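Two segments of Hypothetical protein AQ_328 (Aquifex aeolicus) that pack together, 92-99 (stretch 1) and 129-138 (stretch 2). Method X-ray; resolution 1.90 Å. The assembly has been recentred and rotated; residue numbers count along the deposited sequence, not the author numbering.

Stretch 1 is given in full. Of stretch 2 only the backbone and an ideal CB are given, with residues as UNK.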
# COMPACT_ATOMS: atom_id res chain seq x y z
N GLU A 92 1.64 -5.07 11.88
CA GLU A 92 2.03 -6.46 11.67
C GLU A 92 2.37 -6.75 10.21
O GLU A 92 3.40 -7.37 9.93
CB GLU A 92 0.94 -7.40 12.20
CG GLU A 92 1.40 -8.85 12.25
CD GLU A 92 0.35 -9.83 12.76
OE1 GLU A 92 -0.52 -9.45 13.59
OE2 GLU A 92 0.42 -11.02 12.33
N HIS A 93 1.53 -6.30 9.28
CA HIS A 93 1.84 -6.39 7.86
C HIS A 93 3.12 -5.65 7.46
O HIS A 93 3.89 -6.16 6.66
CB HIS A 93 0.65 -5.90 7.03
CG HIS A 93 -0.46 -6.90 6.99
ND1 HIS A 93 -1.71 -6.64 7.50
CD2 HIS A 93 -0.49 -8.16 6.50
CE1 HIS A 93 -2.47 -7.71 7.33
NE2 HIS A 93 -1.76 -8.64 6.73
N ILE A 94 3.36 -4.47 8.03
CA ILE A 94 4.56 -3.71 7.76
C ILE A 94 5.79 -4.49 8.24
O ILE A 94 6.79 -4.61 7.52
CB ILE A 94 4.49 -2.30 8.39
CG1 ILE A 94 3.40 -1.47 7.71
CG2 ILE A 94 5.82 -1.54 8.29
CD1 ILE A 94 3.15 -0.15 8.37
N LYS A 95 5.73 -5.01 9.46
CA LYS A 95 6.81 -5.84 9.98
C LYS A 95 7.08 -7.09 9.13
O LYS A 95 8.25 -7.42 8.89
CB LYS A 95 6.53 -6.26 11.42
CG LYS A 95 6.73 -5.16 12.43
CD LYS A 95 6.39 -5.64 13.85
CE LYS A 95 6.03 -4.49 14.80
NZ LYS A 95 6.98 -3.34 14.69
N ASN A 96 6.02 -7.77 8.70
CA ASN A 96 6.16 -8.94 7.83
C ASN A 96 6.80 -8.54 6.51
O ASN A 96 7.61 -9.30 5.98
CB ASN A 96 4.85 -9.66 7.51
CG ASN A 96 4.20 -10.32 8.71
OD1 ASN A 96 4.82 -10.54 9.75
ND2 ASN A 96 2.91 -10.62 8.56
N PHE A 97 6.42 -7.39 5.97
CA PHE A 97 7.02 -6.91 4.73
C PHE A 97 8.53 -6.69 4.84
O PHE A 97 9.28 -7.04 3.92
CB PHE A 97 6.37 -5.62 4.19
CG PHE A 97 7.12 -5.03 3.03
CD1 PHE A 97 7.02 -5.60 1.77
CD2 PHE A 97 7.95 -3.92 3.19
CE1 PHE A 97 7.73 -5.07 0.69
CE2 PHE A 97 8.64 -3.38 2.13
CZ PHE A 97 8.54 -3.96 0.87
N GLN A 98 8.97 -6.12 5.95
CA GLN A 98 10.38 -5.83 6.16
C GLN A 98 11.24 -7.09 6.21
O GLN A 98 12.43 -7.04 5.91
CB GLN A 98 10.58 -4.96 7.41
CG GLN A 98 9.99 -3.56 7.23
CD GLN A 98 9.77 -2.78 8.53
OE1 GLN A 98 9.92 -1.56 8.54
NE2 GLN A 98 9.39 -3.46 9.61
N LYS A 99 10.66 -8.23 6.56
CA LYS A 99 11.41 -9.47 6.55
C LYS A 99 11.41 -10.21 5.20
O LYS A 99 12.02 -11.27 5.10
CB LYS A 99 11.09 -10.36 7.77
CG LYS A 99 9.68 -10.81 8.04
CD LYS A 99 9.55 -11.20 9.52
CE LYS A 99 8.24 -11.95 9.79
NZ LYS A 99 7.70 -11.69 11.16
N UNK A 129 11.19 8.43 4.35
CA UNK A 129 12.04 7.25 4.27
C UNK A 129 11.35 5.94 4.63
O UNK A 129 11.83 4.90 4.25
CB UNK A 129 13.25 7.44 5.19
N UNK A 130 10.25 5.99 5.38
CA UNK A 130 9.48 4.79 5.73
C UNK A 130 8.37 4.45 4.75
O UNK A 130 7.69 3.46 4.96
CB UNK A 130 8.87 4.96 7.12
N UNK A 131 8.16 5.25 3.72
CA UNK A 131 7.04 5.04 2.81
C UNK A 131 7.12 3.69 2.12
O UNK A 131 6.09 3.10 1.80
CB UNK A 131 6.99 6.16 1.76
N UNK A 132 8.33 3.20 1.83
CA UNK A 132 8.42 1.89 1.20
C UNK A 132 7.91 0.76 2.10
O UNK A 132 7.27 -0.18 1.64
CB UNK A 132 9.87 1.61 0.80
N UNK A 133 8.18 0.86 3.40
CA UNK A 133 7.70 -0.13 4.36
C UNK A 133 6.19 -0.03 4.54
O UNK A 133 5.52 -1.04 4.62
CB UNK A 133 8.40 0.05 5.71
N UNK A 134 5.66 1.18 4.58
CA UNK A 134 4.21 1.36 4.71
C UNK A 134 3.49 0.79 3.50
O UNK A 134 2.50 0.06 3.64
CB UNK A 134 3.86 2.84 4.88
N UNK A 135 3.98 1.10 2.30
CA UNK A 135 3.36 0.62 1.08
C UNK A 135 3.49 -0.88 0.95
O UNK A 135 2.56 -1.53 0.53
CB UNK A 135 3.98 1.31 -0.14
N UNK A 136 4.65 -1.42 1.29
CA UNK A 136 4.85 -2.85 1.31
C UNK A 136 3.90 -3.57 2.25
O UNK A 136 3.35 -4.60 1.87
CB UNK A 136 6.30 -3.16 1.70
N UNK A 137 3.66 -3.03 3.43
CA UNK A 137 2.64 -3.51 4.36
C UNK A 137 1.22 -3.43 3.82
O UNK A 137 0.40 -4.34 4.02
CB UNK A 137 2.72 -2.71 5.66
N UNK A 138 0.91 -2.33 3.15
CA UNK A 138 -0.40 -2.15 2.52
C UNK A 138 -0.60 -3.16 1.39
O UNK A 138 -1.69 -3.67 1.19
CB UNK A 138 -0.55 -0.72 1.99

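The helix of stretch 1 (92-98) crosses the helix of stretch 2 at 107°, with the axes 7.5 Å apart at closest approach, which leaves little room between the backbones.

Position 129 has its ideal CB far from stretch 1, so almost any residue would fit; the deposited one is S129.

Position 130 points sideways, with nothing of stretch 1 within 5.5 Å of the ideal CB. A long polar side chain could still lean toward Q98. The residue is E130, whose OE1 comes to 3.9 Å from Q98 OE1; these are two oxygens with no bond between them, and E130 OE1 is instead used within its own stretch, at 133.

Position 131 is out of reach; it is Y131.

At position 132 the ideal CB lies 5.3 Å from F97 CE2. A long, flexible chain could reach along to F97, and its polar end would need partners of its own. R132 brings NH2 to 4.0 Å from F97 CE2, while NE and NH1 are hydrogen-bonded elsewhere in the structure.

Position 133 meets more of stretch 1. Its ideal CB is 3.6 Å from Q98 OE1 and 4.0 Å from I94 CG2, so a modest side chain suits, small apolar or short polar. It is N133. N133 OD1 approaches the edge of the F97 ring, 3.8 Å from F97 CE2. N133 ND2 lies 3.2 Å from Q98 OE1, but the angle is too poor for a hydrogen bond; N133 ND2 instead donates to E130 OE1 at 2.9 Å, nearly straight at 171°.

Position 134 points away, yet its ideal CB is 4.7 Å from I94 CD1, which favours an apolar chain, aliphatic among others. I134 answers with CG1 4.3 Å from I94 CD1.

Position 135 points away; it is M135, present as selenomethionine.

Position 136 points toward F97. Its ideal CB would sit 2.4 Å from F97 CD2, a clash, so with these coordinates only glycine fits. G136 lays its CA over one face of the ring, 3.5 Å from the centroid of F97 and 9° off the normal, a CH-pi contact. F97 is thus a knob set among 132, 133, 136 and 137.

Position 137 also points toward stretch 1, and an ideal CB would be 2.5 Å from I94 CG1 and 3.5 Å from H93 C, so glycine fits here too. G137 lets the backbones close in, with its CA 3.9 Å from I94 N and its O 3.4 Å from H93 CB.

Position 138 points away, so stretch 1 leaves the choice open; it is L138.

Stretch 2, residues 129-138: SEYRNIMGGL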
# COMPACT_ATOMS: atom_id res chain seq x y z
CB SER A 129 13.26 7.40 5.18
OG SER A 129 14.05 8.46 4.68
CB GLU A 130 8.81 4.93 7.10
CG GLU A 130 9.75 4.76 8.28
CD GLU A 130 10.46 3.41 8.28
OE1 GLU A 130 9.78 2.36 8.19
OE2 GLU A 130 11.72 3.41 8.38
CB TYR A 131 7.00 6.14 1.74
CG TYR A 131 6.33 7.42 2.09
CD1 TYR A 131 5.92 7.74 3.40
CD2 TYR A 131 6.07 8.35 1.09
CE1 TYR A 131 5.30 8.96 3.70
CE2 TYR A 131 5.43 9.55 1.37
CZ TYR A 131 5.04 9.85 2.66
OH TYR A 131 4.43 11.05 2.86
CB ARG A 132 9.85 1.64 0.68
CG ARG A 132 10.92 1.49 1.76
CD ARG A 132 12.32 1.30 1.16
NE ARG A 132 12.25 0.31 0.09
CZ ARG A 132 12.14 -1.00 0.28
NH1 ARG A 132 12.07 -1.79 -0.78
NH2 ARG A 132 12.11 -1.53 1.50
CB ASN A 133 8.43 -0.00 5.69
CG ASN A 133 9.90 -0.32 5.52
OD1 ASN A 133 10.27 -1.22 4.76
ND2 ASN A 133 10.74 0.46 6.18
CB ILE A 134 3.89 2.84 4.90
CG1 ILE A 134 4.46 3.31 6.24
CG2 ILE A 134 2.38 3.07 4.84
CD1 ILE A 134 4.41 4.81 6.46
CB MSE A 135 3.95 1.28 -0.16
CG MSE A 135 2.83 1.37 -1.22
SE MSE A 135 3.65 1.72 -2.88
CE MSE A 135 2.30 0.97 -4.21
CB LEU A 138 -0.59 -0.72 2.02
CG LEU A 138 -0.82 0.33 3.10
CD1 LEU A 138 -0.68 1.70 2.47
CD2 LEU A 138 -2.17 0.13 3.82
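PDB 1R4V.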